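Local coordinates for regulatory protein RecX (Lactobacillus reuteri, PDB 3D5L), which probably modulates the activity of the RecA recombinase and belongs to the RecX family of proteins, linked to DNA repair, at residues Y117-T120 and M121-T124; V82-L85 and K86-T90; E10-R14 and K15-N19; L167-F170 and R171-R174. All blocks are in the same frame, centred on the assembly; numbering follows the deposited sequence.

Contact 1 (Y117-T120 and M121-T124); sequences YVRT and MINT
Met121 lays its side chain against the ring of Tyr117, one helical turn earlier. Met121 CG sits over one face, offset toward the rim, 3.6 Å from Tyr117 CE2, in a CH-pi contact. Bends at chi2 and chi3 then carry the rest of the chain along the ring: Met121 SD lies obliquely to it, 4.6 Å from the centroid, and Met121 CE comes within 3.8 Å of Tyr117 CE1. This is a Met-aromatic contact between neighbours at i and i+4. The Tyr117 ring also meets His135 nearly plane to plane, and it touches Ile132 and Leu136 of helix 129-138. The pair therefore lies where the last turns of helix 110-124 pack within the second three-helix domain of RecX. Next along the helix, Val118 CG1 meets Ile122 CD1 at 3.9 Å, while Val118 also touches Ile132. Arg119 is folded back by bends at chi2 and chi3 (44° and 48°), which bring its guanidinium beside Ile122 and Asn123. Ile122 CD1 lies over one guanidinium face, and Arg119 CD approaches Asn123 OD1 at 3.7 Å. Backbone bonds hold the spacing, among them Ile122 N to Val118 O at 2.8 Å. At the end of the stretch, Thr124 OG1 stands 3.0 Å from Thr120 O; Thr120 OG1 is hydrogen-bonded to Ser116 O, one turn back.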
loop_
_atom_site.group_PDB
_atom_site.type_symbol
_atom_site.label_atom_id
_atom_site.label_comp_id
_atom_site.label_asym_id
_atom_site.label_seq_id
_atom_site.Cartn_x
_atom_site.Cartn_y
_atom_site.Cartn_z
ATOM N N TYR A 117 -6.851 8.505 -2.915
ATOM C CA TYR A 117 -5.806 9.507 -2.828
ATOM C C TYR A 117 -6.230 10.763 -3.564
ATOM O O TYR A 117 -6.108 11.870 -3.040
ATOM C CB TYR A 117 -4.509 8.982 -3.436
ATOM C CG TYR A 117 -3.389 9.993 -3.400
ATOM C CD1 TYR A 117 -2.626 10.175 -2.246
ATOM C CD2 TYR A 117 -3.097 10.776 -4.515
ATOM C CE1 TYR A 117 -1.600 11.104 -2.201
ATOM C CE2 TYR A 117 -2.069 11.718 -4.482
ATOM C CZ TYR A 117 -1.325 11.873 -3.320
ATOM O OH TYR A 117 -0.297 12.789 -3.280
ATOM N N VAL A 118 -6.729 10.594 -4.782
ATOM C CA VAL A 118 -7.153 11.742 -5.577
ATOM C C VAL A 118 -8.273 12.489 -4.865
ATOM O O VAL A 118 -8.211 13.710 -4.720
ATOM C CB VAL A 118 -7.598 11.314 -6.994
ATOM C CG1 VAL A 118 -8.237 12.482 -7.723
ATOM C CG2 VAL A 118 -6.379 10.830 -7.783
ATOM N N ARG A 119 -9.282 11.755 -4.403
ATOM C CA ARG A 119 -10.392 12.361 -3.688
ATOM C C ARG A 119 -9.889 13.197 -2.502
ATOM O O ARG A 119 -10.307 14.338 -2.313
ATOM C CB ARG A 119 -11.350 11.273 -3.196
ATOM C CG ARG A 119 -12.495 11.781 -2.332
ATOM C CD ARG A 119 -13.105 13.033 -2.922
ATOM N NE ARG A 119 -13.370 12.875 -4.348
ATOM C CZ ARG A 119 -13.943 13.800 -5.110
ATOM N NH1 ARG A 119 -14.318 14.962 -4.583
ATOM N NH2 ARG A 119 -14.135 13.560 -6.402
ATOM N N THR A 120 -8.991 12.631 -1.704
ATOM C CA THR A 120 -8.451 13.351 -0.557
ATOM C C THR A 120 -7.686 14.595 -1.018
ATOM O O THR A 120 -7.734 15.623 -0.354
ATOM C CB THR A 120 -7.486 12.481 0.272
ATOM O OG1 THR A 120 -8.168 11.317 0.755
ATOM C CG2 THR A 120 -6.965 13.267 1.463
ATOM N N MET A 121 -6.970 14.495 -2.140
ATOM C CA MET A 121 -6.219 15.640 -2.652
ATOM C C MET A 121 -7.198 16.736 -3.058
ATOM O O MET A 121 -6.994 17.916 -2.789
ATOM C CB MET A 121 -5.368 15.244 -3.865
ATOM C CG MET A 121 -4.066 14.498 -3.530
ATOM S SD MET A 121 -3.063 15.310 -2.234
ATOM C CE MET A 121 -3.324 14.167 -0.863
ATOM N N ILE A 122 -8.277 16.335 -3.709
ATOM C CA ILE A 122 -9.281 17.293 -4.128
ATOM C C ILE A 122 -9.935 18.003 -2.928
ATOM O O ILE A 122 -10.339 19.164 -3.025
ATOM C CB ILE A 122 -10.334 16.586 -4.982
ATOM C CG1 ILE A 122 -9.727 16.290 -6.351
ATOM C CG2 ILE A 122 -11.593 17.439 -5.096
ATOM C CD1 ILE A 122 -10.646 15.536 -7.287
ATOM N N ASN A 123 -10.004 17.305 -1.795
ATOM C CA ASN A 123 -10.605 17.826 -0.570
ATOM C C ASN A 123 -9.680 18.651 0.328
ATOM O O ASN A 123 -10.153 19.446 1.134
ATOM C CB ASN A 123 -11.128 16.667 0.285
ATOM C CG ASN A 123 -12.430 16.082 -0.221
ATOM O OD1 ASN A 123 -12.845 15.019 0.240
ATOM N ND2 ASN A 123 -13.089 16.770 -1.149
ATOM N N THR A 124 -8.371 18.456 0.209
ATOM C CA THR A 124 -7.439 19.147 1.086
ATOM C C THR A 124 -6.234 19.791 0.405
ATOM O O THR A 124 -5.372 20.357 1.082
ATOM C CB THR A 124 -6.879 18.167 2.153
ATOM O OG1 THR A 124 -6.051 17.187 1.506
ATOM C CG2 THR A 124 -8.016 17.445 2.894
#

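Contact 2 (V82-L85 and K86-T90); sequences VKKL and KEIDT
Lys86 folds its aliphatic chain over the carbonyl of Val82, whose oxygen also accepts the backbone N-H of Lys86. Lys86 CB lies 3.4 Å from Val82 O, and Lys86 CG, set beside the backbone N by chi1 of -72°, comes to 3.2 Å from the same oxygen. Lys86 CD is still near that oxygen but has begun to climb past it. Beyond CD the chain turns at chi4, and Lys86 NZ ends 3.4 Å from Val82 CG1, so that the two side chains run side by side in the same direction.

Four residues on, the helix closes in a Schellman motif. Asp89, with positive phi, is its C-prime residue: Thr90 N binds Leu85 O at 3.0 Å, and Asp89 N binds Lys86 O. Thr90 adds a second grip, its OG1 donating to Leu85 O at 2.9 Å from the same face of the carbonyl plane as the N-H. Thr90 OG1 also rests 3.6 Å from Leu85 CD2. Lys84 NZ passes Ile88 CG2, while the Lys84 side chain touches Arg66, Met67 and Tyr70 of helix 48-71. Within the first three-helix domain, Leu85 packs on Met67 and Ile98, and Val82 meets Leu99.

Leu85 O, a carbonyl at the helix end, is thus satisfied twice by one residue beyond the turn, which ties the direction of the outgoing chain to the last helical turn.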
loop_
_atom_site.group_PDB
_atom_site.type_symbol
_atom_site.label_atom_id
_atom_site.label_comp_id
_atom_site.label_asym_id
_atom_site.label_seq_id
_atom_site.Cartn_x
_atom_site.Cartn_y
_atom_site.Cartn_z
ATOM N N VAL A 82 5.392 -4.029 0.312
ATOM C CA VAL A 82 6.712 -4.479 -0.140
ATOM C C VAL A 82 7.788 -3.780 0.681
ATOM O O VAL A 82 8.717 -4.405 1.182
ATOM C CB VAL A 82 6.936 -4.121 -1.631
ATOM C CG1 VAL A 82 8.386 -4.310 -2.017
ATOM C CG2 VAL A 82 6.042 -4.980 -2.509
ATOM N N LYS A 83 7.645 -2.469 0.812
ATOM C CA LYS A 83 8.577 -1.660 1.569
ATOM C C LYS A 83 8.573 -2.096 3.032
ATOM O O LYS A 83 9.604 -2.059 3.709
ATOM C CB LYS A 83 8.177 -0.192 1.427
ATOM C CG LYS A 83 9.180 0.799 1.964
ATOM C CD LYS A 83 8.886 2.202 1.440
ATOM C CE LYS A 83 9.872 3.201 2.024
ATOM N NZ LYS A 83 11.290 2.776 1.759
ATOM N N LYS A 84 7.410 -2.534 3.507
ATOM C CA LYS A 84 7.253 -2.983 4.885
ATOM C C LYS A 84 7.881 -4.356 5.125
ATOM O O LYS A 84 8.483 -4.594 6.162
ATOM C CB LYS A 84 5.769 -3.048 5.240
ATOM C CG LYS A 84 5.432 -2.485 6.605
ATOM C CD LYS A 84 5.784 -3.395 7.752
ATOM C CE LYS A 84 5.554 -2.644 9.069
ATOM N NZ LYS A 84 5.798 -3.446 10.291
ATOM N N LEU A 85 7.716 -5.266 4.169
ATOM C CA LEU A 85 8.279 -6.598 4.307
ATOM C C LEU A 85 9.784 -6.479 4.262
ATOM O O LEU A 85 10.492 -7.192 4.974
ATOM C CB LEU A 85 7.780 -7.506 3.186
ATOM C CG LEU A 85 6.317 -7.919 3.353
ATOM C CD1 LEU A 85 5.810 -8.555 2.075
ATOM C CD2 LEU A 85 6.188 -8.866 4.547
ATOM N N LYS A 86 10.266 -5.575 3.412
ATOM C CA LYS A 86 11.695 -5.331 3.299
ATOM C C LYS A 86 12.191 -4.738 4.621
ATOM O O LYS A 86 13.248 -5.122 5.124
ATOM C CB LYS A 86 11.986 -4.363 2.143
ATOM C CG LYS A 86 11.801 -4.969 0.750
ATOM C CD LYS A 86 12.254 -4.015 -0.356
ATOM C CE LYS A 86 12.619 -4.781 -1.649
ATOM N NZ LYS A 86 11.701 -4.528 -2.808
ATOM N N GLU A 87 11.416 -3.818 5.193
ATOM C CA GLU A 87 11.787 -3.186 6.460
ATOM C C GLU A 87 12.033 -4.190 7.598
ATOM O O GLU A 87 12.967 -4.020 8.385
ATOM C CB GLU A 87 10.711 -2.173 6.884
ATOM C CG GLU A 87 11.023 -1.412 8.174
ATOM C CD GLU A 87 10.032 -0.273 8.456
ATOM O OE1 GLU A 87 9.951 0.671 7.635
ATOM O OE2 GLU A 87 9.340 -0.318 9.509
ATOM N N ILE A 88 11.211 -5.229 7.701
ATOM C CA ILE A 88 11.414 -6.205 8.775
ATOM C C ILE A 88 12.209 -7.416 8.285
ATOM O O ILE A 88 12.068 -8.530 8.793
ATOM C CB ILE A 88 10.067 -6.673 9.401
ATOM C CG1 ILE A 88 9.237 -7.445 8.380
ATOM C CG2 ILE A 88 9.293 -5.464 9.905
ATOM C CD1 ILE A 88 7.991 -8.104 8.977
ATOM N N ASP A 89 13.048 -7.159 7.286
ATOM C CA ASP A 89 13.915 -8.150 6.671
ATOM C C ASP A 89 13.268 -9.506 6.390
ATOM O O ASP A 89 13.679 -10.538 6.921
ATOM C CB ASP A 89 15.167 -8.339 7.526
ATOM C CG ASP A 89 16.258 -9.095 6.792
ATOM O OD1 ASP A 89 16.584 -8.717 5.640
ATOM O OD2 ASP A 89 16.789 -10.066 7.371
ATOM N N THR A 90 12.262 -9.504 5.532
ATOM C CA THR A 90 11.587 -10.737 5.181
ATOM C C THR A 90 12.349 -11.394 4.035
ATOM O O THR A 90 12.802 -10.712 3.112
ATOM C CB THR A 90 10.140 -10.448 4.739
ATOM O OG1 THR A 90 9.442 -9.798 5.808
ATOM C CG2 THR A 90 9.416 -11.729 4.381
#

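Contact 3 (E10-R14 and K15-N19); sequences EAQKR and KGRYN. With SO4 (sulfate ion), chain C.
Glu10 and Asn19 form an antiparallel hydrogen-bonded pair: Asn19 N reaches Glu10 O at 2.8 Å, almost straight at 177°, and Glu10 N returns to Asn19 O. Gln12 N continues the ladder to Arg17 O, and a type II turn from Arg14 to Arg17, with Gly16 at positive phi, reverses the chain of this beta hairpin.

Side-chain amides add a second row of bonds. Asn19 ND2 gives to the anti lone pair of Glu10 OE1, while Asn19 OD1 takes Gln12 NE2 at 3.0 Å from above its carbonyl plane.

Packing is slighter. Tyr18 CD1 lies 3.7 Å from Ala11 CA, and Gln12 OE1 is 3.1 Å from Arg17 CB.

A sulfate, probably from the crystallisation liquor, is bound beside these side chains. Its O1 lies in the plane of the Arg17 guanidinium, at the edge, and receives Arg17 NE, Arg17 NH2 at 3.0 Å and Gln12 NE2 at 2.9 Å. Arg17 NH1 turns to Asp58 in a salt bridge.

With Asn19 OD1 positioning Gln12 and Asp58 holding Arg17, three N-H donors of the hairpin converge on one sulfate oxygen, which probably offsets its negative charge.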
loop_
_atom_site.group_PDB
_atom_site.type_symbol
_atom_site.label_atom_id
_atom_site.label_comp_id
_atom_site.label_asym_id
_atom_site.label_seq_id
_atom_site.Cartn_x
_atom_site.Cartn_y
_atom_site.Cartn_z
ATOM N N GLU A 10 -1.509 -28.487 21.573
ATOM C CA GLU A 10 -2.233 -27.629 22.488
ATOM C C GLU A 10 -2.254 -26.194 21.996
ATOM O O GLU A 10 -1.246 -25.669 21.516
ATOM C CB GLU A 10 -1.614 -27.696 23.885
ATOM C CG GLU A 10 -0.282 -26.985 24.016
ATOM C CD GLU A 10 0.077 -26.713 25.463
ATOM O OE1 GLU A 10 0.977 -25.876 25.714
ATOM O OE2 GLU A 10 -0.549 -27.343 26.346
ATOM N N ALA A 11 -3.409 -25.564 22.109
ATOM C CA ALA A 11 -3.555 -24.193 21.672
ATOM C C ALA A 11 -2.788 -23.318 22.643
ATOM O O ALA A 11 -2.802 -23.563 23.846
ATOM C CB ALA A 11 -5.031 -23.797 21.659
ATOM N N GLN A 12 -2.100 -22.311 22.124
ATOM C CA GLN A 12 -1.366 -21.414 22.993
ATOM C C GLN A 12 -2.435 -20.559 23.667
ATOM O O GLN A 12 -3.620 -20.700 23.371
ATOM C CB GLN A 12 -0.412 -20.544 22.170
ATOM C CG GLN A 12 0.510 -21.340 21.265
ATOM C CD GLN A 12 1.613 -20.490 20.655
ATOM O OE1 GLN A 12 1.457 -19.279 20.489
ATOM N NE2 GLN A 12 2.723 -21.127 20.295
ATOM N N LYS A 13 -2.023 -19.670 24.565
ATOM C CA LYS A 13 -2.977 -18.809 25.255
ATOM C C LYS A 13 -3.737 -17.925 24.258
ATOM O O LYS A 13 -4.956 -17.781 24.350
ATOM C CB LYS A 13 -2.249 -17.948 26.293
ATOM C CG LYS A 13 -3.167 -17.073 27.131
ATOM C CD LYS A 13 -2.386 -16.298 28.187
ATOM C CE LYS A 13 -3.316 -15.509 29.098
ATOM N NZ LYS A 13 -4.300 -16.386 29.839
ATOM N N ARG A 14 -3.021 -17.340 23.304
ATOM C CA ARG A 14 -3.652 -16.489 22.299
ATOM C C ARG A 14 -3.971 -17.337 21.065
ATOM O O ARG A 14 -3.166 -18.161 20.650
ATOM C CB ARG A 14 -2.712 -15.347 21.923
ATOM C CG ARG A 14 -2.025 -14.710 23.124
ATOM C CD ARG A 14 -2.729 -13.449 23.585
ATOM N NE ARG A 14 -2.700 -12.418 22.549
ATOM C CZ ARG A 14 -2.444 -11.130 22.772
ATOM N NH1 ARG A 14 -2.184 -10.699 24.002
ATOM N NH2 ARG A 14 -2.453 -10.271 21.758
ATOM N N LYS A 15 -5.150 -17.130 20.485
ATOM C CA LYS A 15 -5.583 -17.894 19.319
ATOM C C LYS A 15 -4.728 -17.730 18.056
ATOM O O LYS A 15 -4.109 -16.682 17.828
ATOM C CB LYS A 15 -7.032 -17.538 18.971
ATOM C CG LYS A 15 -7.241 -16.083 18.560
ATOM C CD LYS A 15 -8.717 -15.702 18.592
ATOM C CE LYS A 15 -8.951 -14.278 18.093
ATOM N NZ LYS A 15 -8.533 -14.152 16.668
ATOM N N GLY A 16 -4.709 -18.783 17.242
ATOM C CA GLY A 16 -3.982 -18.744 15.989
ATOM C C GLY A 16 -2.712 -19.561 15.908
ATOM O O GLY A 16 -2.247 -19.877 14.806
ATOM N N ARG A 17 -2.148 -19.899 17.063
ATOM C CA ARG A 17 -0.904 -20.660 17.110
ATOM C C ARG A 17 -1.078 -21.886 17.993
ATOM O O ARG A 17 -1.897 -21.876 18.916
ATOM C CB ARG A 17 0.212 -19.798 17.689
ATOM C CG ARG A 17 0.264 -18.369 17.182
ATOM C CD ARG A 17 1.204 -18.240 16.035
ATOM N NE ARG A 17 2.519 -18.797 16.342
ATOM C CZ ARG A 17 3.393 -19.144 15.406
ATOM N NH1 ARG A 17 3.075 -18.976 14.126
ATOM N NH2 ARG A 17 4.559 -19.680 15.738
ATOM N N TYR A 18 -0.283 -22.927 17.722
ATOM C CA TYR A 18 -0.350 -24.174 18.483
ATOM C C TYR A 18 1.013 -24.703 18.889
ATOM O O TYR A 18 2.011 -24.471 18.207
ATOM C CB TYR A 18 -1.053 -25.249 17.664
ATOM C CG TYR A 18 -2.462 -24.882 17.275
ATOM C CD1 TYR A 18 -3.549 -25.243 18.083
ATOM C CD2 TYR A 18 -2.712 -24.133 16.120
ATOM C CE1 TYR A 18 -4.848 -24.871 17.745
ATOM C CE2 TYR A 18 -4.002 -23.754 15.777
ATOM C CZ TYR A 18 -5.069 -24.125 16.589
ATOM O OH TYR A 18 -6.356 -23.771 16.225
ATOM N N ASN A 19 1.043 -25.417 20.008
ATOM C CA ASN A 19 2.268 -26.030 20.491
ATOM C C ASN A 19 2.195 -27.506 20.118
ATOM O O ASN A 19 1.202 -28.172 20.414
ATOM C CB ASN A 19 2.398 -25.885 22.015
ATOM C CG ASN A 19 2.560 -24.444 22.453
ATOM O OD1 ASN A 19 3.295 -23.678 21.835
ATOM N ND2 ASN A 19 1.884 -24.070 23.538
HETATM S S SO4 C . 5.792 -18.742 18.971
HETATM O O1 SO4 C . 4.495 -19.394 18.713
HETATM O O2 SO4 C . 6.505 -19.528 19.994
HETATM O O3 SO4 C . 5.589 -17.367 19.451
HETATM O O4 SO4 C . 6.568 -18.682 17.714
#

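Contact 4 (L167-F170 and R171-R174); sequences LKLF and RRYR
Tyr173 N donates to Leu169 O at 3.0 Å, and Arg172 N does the same to Lys168 O, the last i to i+4 main-chain bonds of a helix that Tyr173 is the first residue to leave. Arg171 N makes a longer bond, 3.2 Å, to Leu167 O, approaching from above the carbonyl plane. The carbonyl of Phe170 receives Arg181 NH2 from helix 178-191.

The charged side chains lie outside this frame. Lys168 and Arg172 run alongside each other, pointing the same way, with CG anti to the backbone N in both (chi1 171° and 178°). Their ends are modelled so close, Lys168 NZ to Arg172 NH2 at 2.7 Å, that the placement of two like charges is doubtful. Leu169 CD2 lies over one face of the Arg172 guanidinium, toward its rim.

Packing follows. The Tyr173 ring lies beside the Leu169 carbonyl, with Tyr173 CD2 3.2 Å from Leu169 O, and Tyr173 CE2 makes an apolar contact with Leu169 CD2 at 4.3 Å. Arg172 CG stands 4.2 Å above the plane of the Tyr173 ring, over its centre. Phe170 packs on Glu182 and Val185 of helix 178-191, and Tyr173 touches Lys184.

Together these contacts lie at the C-terminal end of helix 155-172 where it packs on helix 178-191, within the third three-helix domain of RecX, whose sequence family belongs to the helix-turn-helix clan.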
loop_
_atom_site.group_PDB
_atom_site.type_symbol
_atom_site.label_atom_id
_atom_site.label_comp_id
_atom_site.label_asym_id
_atom_site.label_seq_id
_atom_site.Cartn_x
_atom_site.Cartn_y
_atom_site.Cartn_z
ATOM N N LEU A 167 -5.110 32.764 -7.282
ATOM C CA LEU A 167 -5.404 33.924 -6.454
ATOM C C LEU A 167 -4.384 34.013 -5.344
ATOM O O LEU A 167 -3.999 35.097 -4.916
ATOM C CB LEU A 167 -6.810 33.826 -5.852
ATOM C CG LEU A 167 -7.989 33.955 -6.822
ATOM C CD1 LEU A 167 -9.288 34.024 -6.018
ATOM C CD2 LEU A 167 -7.827 35.215 -7.683
ATOM N N LYS A 168 -3.959 32.851 -4.875
ATOM C CA LYS A 168 -2.977 32.755 -3.813
ATOM C C LYS A 168 -1.598 33.104 -4.380
ATOM O O LYS A 168 -0.770 33.687 -3.681
ATOM C CB LYS A 168 -3.007 31.337 -3.233
ATOM C CG LYS A 168 -1.905 30.990 -2.252
ATOM C CD LYS A 168 -2.220 29.653 -1.582
ATOM C CE LYS A 168 -1.001 29.027 -0.922
ATOM N NZ LYS A 168 -0.035 28.462 -1.912
ATOM N N LEU A 169 -1.359 32.761 -5.647
ATOM C CA LEU A 169 -0.083 33.073 -6.289
ATOM C C LEU A 169 -0.032 34.560 -6.652
ATOM O O LEU A 169 1.020 35.185 -6.569
ATOM C CB LEU A 169 0.126 32.218 -7.554
ATOM C CG LEU A 169 0.203 30.700 -7.340
ATOM C CD1 LEU A 169 0.414 30.001 -8.671
ATOM C CD2 LEU A 169 1.340 30.354 -6.390
ATOM N N PHE A 170 -1.172 35.122 -7.044
ATOM C CA PHE A 170 -1.232 36.532 -7.411
ATOM C C PHE A 170 -1.025 37.429 -6.199
ATOM O O PHE A 170 -0.517 38.552 -6.323
ATOM C CB PHE A 170 -2.566 36.855 -8.087
ATOM C CG PHE A 170 -2.464 36.988 -9.579
ATOM C CD1 PHE A 170 -1.760 38.045 -10.149
ATOM C CD2 PHE A 170 -3.046 36.047 -10.418
ATOM C CE1 PHE A 170 -1.636 38.161 -11.531
ATOM C CE2 PHE A 170 -2.928 36.152 -11.812
ATOM C CZ PHE A 170 -2.222 37.209 -12.366
ATOM N N ARG A 171 -1.409 36.918 -5.036
ATOM C CA ARG A 171 -1.253 37.639 -3.785
ATOM C C ARG A 171 0.174 37.446 -3.269
ATOM O O ARG A 171 0.783 38.365 -2.724
ATOM C CB ARG A 171 -2.265 37.123 -2.755
ATOM C CG ARG A 171 -2.076 37.692 -1.365
ATOM C CD ARG A 171 -3.353 37.569 -0.548
ATOM N NE ARG A 171 -3.169 38.024 0.829
ATOM C CZ ARG A 171 -2.418 37.396 1.731
ATOM N NH1 ARG A 171 -1.775 36.278 1.407
ATOM N NH2 ARG A 171 -2.312 37.885 2.959
ATOM N N ARG A 172 0.706 36.246 -3.469
ATOM C CA ARG A 172 2.056 35.931 -3.036
ATOM C C ARG A 172 3.123 36.702 -3.822
ATOM O O ARG A 172 4.176 37.010 -3.278
ATOM C CB ARG A 172 2.311 34.427 -3.166
ATOM C CG ARG A 172 3.721 34.006 -2.782
ATOM C CD ARG A 172 3.973 32.531 -3.063
ATOM N NE ARG A 172 3.115 31.659 -2.265
ATOM C CZ ARG A 172 3.167 30.328 -2.293
ATOM N NH1 ARG A 172 4.043 29.711 -3.081
ATOM N NH2 ARG A 172 2.339 29.610 -1.538
ATOM N N TYR A 173 2.854 37.009 -5.092
ATOM C CA TYR A 173 3.812 37.737 -5.928
ATOM C C TYR A 173 3.305 39.115 -6.329
ATOM O O TYR A 173 3.625 39.609 -7.420
ATOM C CB TYR A 173 4.126 36.937 -7.194
ATOM C CG TYR A 173 4.747 35.593 -6.917
ATOM C CD1 TYR A 173 6.029 35.489 -6.373
ATOM C CD2 TYR A 173 4.043 34.416 -7.179
ATOM C CE1 TYR A 173 6.597 34.238 -6.095
ATOM C CE2 TYR A 173 4.595 33.166 -6.908
ATOM C CZ TYR A 173 5.873 33.082 -6.367
ATOM O OH TYR A 173 6.424 31.842 -6.109
ATOM N N ARG A 174 2.518 39.719 -5.440
ATOM C CA ARG A 174 1.924 41.040 -5.645
ATOM C C ARG A 174 2.974 42.138 -5.742
ATOM O O ARG A 174 2.681 43.248 -6.169
ATOM C CB ARG A 174 0.977 41.375 -4.484
ATOM C CG ARG A 174 1.661 41.360 -3.109
ATOM C CD ARG A 174 0.800 41.951 -1.978
ATOM N NE ARG A 174 -0.447 41.226 -1.755
ATOM C CZ ARG A 174 -1.559 41.387 -2.474
ATOM N NH1 ARG A 174 -1.593 42.263 -3.477
ATOM N NH2 ARG A 174 -2.640 40.667 -2.191
#

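Overall arrangement
The four contacts follow one another along an elongated, largely helical chain in the order contact 3, contact 2, contact 1, contact 4. Contact 3 lies in the hairpin of strands 4-11 and 17-22, within the antiparallel sheet near the N-terminus. Contacts 2, 1 and 4 fall in the first, second and third three-helix domains, each on the final turns of a helix: 78-87, 110-124 and 155-172. Centres are about 26 Å apart between contacts 3 and 2, 28 Å between 2 and 1, and 23 Å between 1 and 4, while contacts 3 and 4 lie about 63 Å apart. None touches another, consistent with modules strung in series.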